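PDB 6HHN: L-rhamnose mutarotase, which catalyses the anomeric conversion of alpha-L-rhamnose to beta-L-rhamnose, a step in the breakdown of the green-algal polysaccharide ulvan. Local coordinates for residues E13-L21 with P103-Y113. Numbering follows the deposited sequence.
Sequences ERLAFKMKL and PVSIPLEEVFY
Strand 13-20 and the C-terminal strand 106-113 pair antiparallel in the sheet of a dimeric alpha+beta barrel fold, through a short run of backbone bonds at one end and side chains at the other. K18 and I106 form the hydrogen-bonded pair: K18 N donates to I106 O at 2.8 Å, and I106 N returns a bond to K18 O. Past the non-hydrogen-bonded pair of F17 with P107, L108 N donates to A16 O at 3.0 Å. The return bond is replaced by a water that accepts from A16 N and donates to L108 O; at the other end a second water joins K20 N to V104 O. On the side of the sheet that carries F17, which packs on Y52, a substrate-binding residue by similarity, S105 OG comes to 3.4 Å from F17 CD2, obliquely to the ring. On the same side M19 SD runs beside the ring carbons of P103. Strand 106-113 then departs to pair with a strand of the second subunit, and R14 bridges the gap. Its chain bends at chi3 (-62°), bringing the guanidinium into a side-on salt bridge, R14 NE to E110 OE2 at 2.8 Å and NH1 to OE1, each oxygen using its syn lone pair; E110 OE2 also bonds S53 of the second subunit. A leucine in place of R14 would probably leave the E110 carboxylate without the countercharge supplied by strand 13-20 and the Y113 ring without its flat cationic partner. In that cation-pi stack the planes are 4° apart, with R14 CZ 3.5 Å from the Y113 ring centroid.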
loop_
_atom_site.group_PDB
_atom_site.type_symbol
_atom_site.label_atom_id
_atom_site.label_comp_id
_atom_site.label_asym_id
_atom_site.label_seq_id
_atom_site.Cartn_x
_atom_site.Cartn_y
_atom_site.Cartn_z
ATOM N N GLU A 13 4.270 -14.078 3.300
ATOM C CA GLU A 13 4.708 -12.801 3.853
ATOM C C GLU A 13 4.096 -11.674 3.034
ATOM O O GLU A 13 3.945 -11.795 1.818
ATOM C CB GLU A 13 6.230 -12.692 3.830
ATOM C CG GLU A 13 6.927 -13.705 4.722
ATOM C CD GLU A 13 6.710 -13.429 6.199
ATOM O OE1 GLU A 13 6.253 -12.315 6.537
ATOM O OE2 GLU A 13 6.997 -14.325 7.021
ATOM N N ARG A 14 3.739 -10.579 3.695
ATOM C CA ARG A 14 3.262 -9.388 3.004
ATOM C C ARG A 14 4.387 -8.369 2.953
ATOM O O ARG A 14 5.039 -8.118 3.978
ATOM C CB ARG A 14 2.051 -8.798 3.725
ATOM C CG ARG A 14 0.895 -9.794 3.809
ATOM C CD ARG A 14 -0.175 -9.357 4.779
ATOM N NE ARG A 14 0.310 -9.248 6.147
ATOM C CZ ARG A 14 0.403 -10.263 7.005
ATOM N NH1 ARG A 14 0.848 -10.043 8.235
ATOM N NH2 ARG A 14 0.063 -11.488 6.641
ATOM N N LEU A 15 4.584 -7.768 1.790
ATOM C CA LEU A 15 5.611 -6.765 1.589
ATOM C C LEU A 15 4.989 -5.526 0.968
ATOM O O LEU A 15 4.120 -5.625 0.101
ATOM C CB LEU A 15 6.688 -7.269 0.619
ATOM C CG LEU A 15 7.651 -8.341 1.093
ATOM C CD1 LEU A 15 8.709 -8.480 0.005
ATOM C CD2 LEU A 15 8.253 -8.007 2.435
ATOM N N ALA A 16 5.450 -4.361 1.393
ATOM C CA ALA A 16 5.030 -3.119 0.770
ATOM C C ALA A 16 6.234 -2.210 0.601
ATOM O O ALA A 16 7.159 -2.211 1.424
ATOM C CB ALA A 16 3.969 -2.401 1.619
ATOM N N PHE A 17 6.175 -1.394 -0.455
ATOM C CA PHE A 17 7.277 -0.481 -0.731
ATOM C C PHE A 17 6.786 0.699 -1.544
ATOM O O PHE A 17 5.751 0.636 -2.206
ATOM C CB PHE A 17 8.463 -1.180 -1.413
ATOM C CG PHE A 17 8.119 -2.050 -2.607
ATOM C CD1 PHE A 17 7.667 -3.347 -2.431
ATOM C CD2 PHE A 17 8.243 -1.571 -3.894
ATOM C CE1 PHE A 17 7.359 -4.153 -3.524
ATOM C CE2 PHE A 17 7.945 -2.382 -4.992
ATOM C CZ PHE A 17 7.504 -3.667 -4.794
ATOM N N LYS A 18 7.557 1.784 -1.486
ATOM C CA LYS A 18 7.236 3.046 -2.133
ATOM C C LYS A 18 8.244 3.304 -3.240
ATOM O O LYS A 18 9.454 3.165 -3.030
ATOM C CB LYS A 18 7.304 4.156 -1.072
ATOM C CG LYS A 18 7.235 5.564 -1.583
ATOM C CD LYS A 18 7.382 6.603 -0.448
ATOM C CE LYS A 18 7.685 7.958 -1.035
ATOM N NZ LYS A 18 7.837 9.007 -0.015
ATOM N N MET A 19 7.739 3.689 -4.410
ATOM C CA MET A 19 8.555 4.074 -5.554
ATOM C C MET A 19 8.118 5.449 -6.025
ATOM O O MET A 19 7.125 6.000 -5.542
ATOM C CB MET A 19 8.440 3.051 -6.686
ATOM C CG MET A 19 9.015 1.692 -6.309
ATOM S SD MET A 19 8.780 0.425 -7.550
ATOM C CE MET A 19 7.019 0.149 -7.392
ATOM N N LYS A 20 8.860 6.008 -6.979
ATOM C CA LYS A 20 8.644 7.374 -7.438
ATOM C C LYS A 20 8.562 7.372 -8.957
ATOM O O LYS A 20 9.467 6.874 -9.630
ATOM C CB LYS A 20 9.758 8.326 -6.971
ATOM C CG LYS A 20 9.910 8.552 -5.449
ATOM C CD LYS A 20 8.689 9.219 -4.823
ATOM C CE LYS A 20 8.423 10.602 -5.394
ATOM N NZ LYS A 20 7.326 11.303 -4.646
ATOM N N LEU A 21 7.480 7.906 -9.489
ATOM C CA LEU A 21 7.303 8.128 -10.919
ATOM C C LEU A 21 7.727 9.546 -11.274
ATOM O O LEU A 21 7.611 10.479 -10.463
ATOM C CB LEU A 21 5.816 7.915 -11.241
ATOM C CG LEU A 21 5.308 7.815 -12.674
ATOM C CD1 LEU A 21 5.894 6.608 -13.373
ATOM C CD2 LEU A 21 3.792 7.748 -12.680
ATOM N N PRO A 103 14.436 0.685 -9.995
ATOM C CA PRO A 103 13.720 1.799 -9.369
ATOM C C PRO A 103 14.181 2.018 -7.945
ATOM O O PRO A 103 14.470 1.077 -7.204
ATOM C CB PRO A 103 12.252 1.357 -9.399
ATOM C CG PRO A 103 12.256 -0.074 -9.660
ATOM C CD PRO A 103 13.528 -0.415 -10.395
ATOM N N VAL A 104 14.302 3.298 -7.574
ATOM C CA VAL A 104 14.419 3.644 -6.166
ATOM C C VAL A 104 13.222 3.067 -5.433
ATOM O O VAL A 104 12.084 3.147 -5.908
ATOM C CB VAL A 104 14.499 5.174 -6.023
ATOM C CG1 VAL A 104 14.462 5.568 -4.567
ATOM C CG2 VAL A 104 15.775 5.697 -6.697
ATOM N N SER A 105 13.477 2.478 -4.272
ATOM C CA SER A 105 12.432 1.772 -3.538
ATOM C C SER A 105 12.662 1.946 -2.049
ATOM O O SER A 105 13.766 1.680 -1.570
ATOM C CB SER A 105 12.506 0.283 -3.893
ATOM O OG SER A 105 11.411 -0.432 -3.386
ATOM N N ILE A 106 11.641 2.391 -1.335
ATOM C CA ILE A 106 11.684 2.623 0.111
ATOM C C ILE A 106 10.788 1.588 0.773
ATOM O O ILE A 106 9.580 1.563 0.505
ATOM C CB ILE A 106 11.197 4.047 0.445
ATOM C CG1 ILE A 106 12.024 5.105 -0.280
ATOM C CG2 ILE A 106 11.180 4.263 1.960
ATOM C CD1 ILE A 106 13.338 5.372 0.343
ATOM N N PRO A 107 11.299 0.706 1.628
ATOM C CA PRO A 107 10.419 -0.301 2.231
ATOM C C PRO A 107 9.498 0.326 3.267
ATOM O O PRO A 107 9.851 1.295 3.945
ATOM C CB PRO A 107 11.394 -1.284 2.888
ATOM C CG PRO A 107 12.616 -0.455 3.176
ATOM C CD PRO A 107 12.707 0.542 2.046
ATOM N N LEU A 108 8.307 -0.255 3.398
ATOM C CA LEU A 108 7.306 0.198 4.354
ATOM C C LEU A 108 7.010 -0.924 5.335
ATOM O O LEU A 108 6.705 -2.048 4.927
ATOM C CB LEU A 108 6.038 0.600 3.617
ATOM C CG LEU A 108 6.228 1.646 2.514
ATOM C CD1 LEU A 108 4.970 1.803 1.664
ATOM C CD2 LEU A 108 6.620 2.958 3.106
ATOM N N GLU A 109 7.067 -0.607 6.626
ATOM C CA GLU A 109 6.941 -1.597 7.691
ATOM C C GLU A 109 5.474 -1.803 8.061
ATOM O O GLU A 109 4.746 -0.837 8.300
ATOM C CB GLU A 109 7.710 -1.083 8.911
ATOM C CG GLU A 109 7.635 -1.955 10.158
ATOM C CD GLU A 109 8.271 -1.287 11.379
ATOM O OE1 GLU A 109 9.117 -0.380 11.201
ATOM O OE2 GLU A 109 7.927 -1.661 12.521
ATOM N N GLU A 110 5.045 -3.067 8.129
ATOM C CA GLU A 110 3.666 -3.338 8.531
ATOM C C GLU A 110 3.477 -3.042 10.016
ATOM O O GLU A 110 4.238 -3.526 10.858
ATOM C CB GLU A 110 3.278 -4.784 8.225
ATOM C CG GLU A 110 1.779 -5.004 8.296
ATOM C CD GLU A 110 1.375 -6.415 7.939
ATOM O OE1 GLU A 110 1.823 -7.353 8.640
ATOM O OE2 GLU A 110 0.603 -6.580 6.963
ATOM N N VAL A 111 2.466 -2.232 10.329
ATOM C CA VAL A 111 2.140 -1.881 11.708
ATOM C C VAL A 111 0.766 -2.375 12.147
ATOM O O VAL A 111 0.428 -2.246 13.338
ATOM C CB VAL A 111 2.282 -0.370 11.977
ATOM C CG1 VAL A 111 3.756 0.046 11.914
ATOM C CG2 VAL A 111 1.477 0.450 10.995
ATOM N N PHE A 112 -0.035 -2.913 11.232
ATOM C CA PHE A 112 -1.324 -3.503 11.572
ATOM C C PHE A 112 -1.673 -4.531 10.510
ATOM O O PHE A 112 -1.459 -4.288 9.321
ATOM C CB PHE A 112 -2.414 -2.432 11.630
ATOM C CG PHE A 112 -3.797 -2.981 11.807
ATOM C CD1 PHE A 112 -4.185 -3.558 13.010
ATOM C CD2 PHE A 112 -4.717 -2.920 10.779
ATOM C CE1 PHE A 112 -5.464 -4.052 13.168
ATOM C CE2 PHE A 112 -5.998 -3.436 10.937
ATOM C CZ PHE A 112 -6.365 -3.988 12.132
ATOM N N TYR A 113 -2.236 -5.668 10.951
ATOM C CA TYR A 113 -2.818 -6.637 10.039
ATOM C C TYR A 113 -4.037 -7.277 10.683
ATOM O O TYR A 113 -3.963 -7.739 11.827
ATOM C CB TYR A 113 -1.807 -7.723 9.648
ATOM C CG TYR A 113 -2.397 -8.833 8.793
ATOM C CD1 TYR A 113 -2.811 -8.597 7.484
ATOM C CD2 TYR A 113 -2.536 -10.112 9.295
ATOM C CE1 TYR A 113 -3.343 -9.599 6.703
ATOM C CE2 TYR A 113 -3.068 -11.123 8.524
ATOM C CZ TYR A 113 -3.470 -10.858 7.230
ATOM O OH TYR A 113 -4.005 -11.865 6.467
HETATM O O HOH W 1 6.906 -4.457 3.985
HETATM O O HOH W 2 11.136 4.613 -8.030
#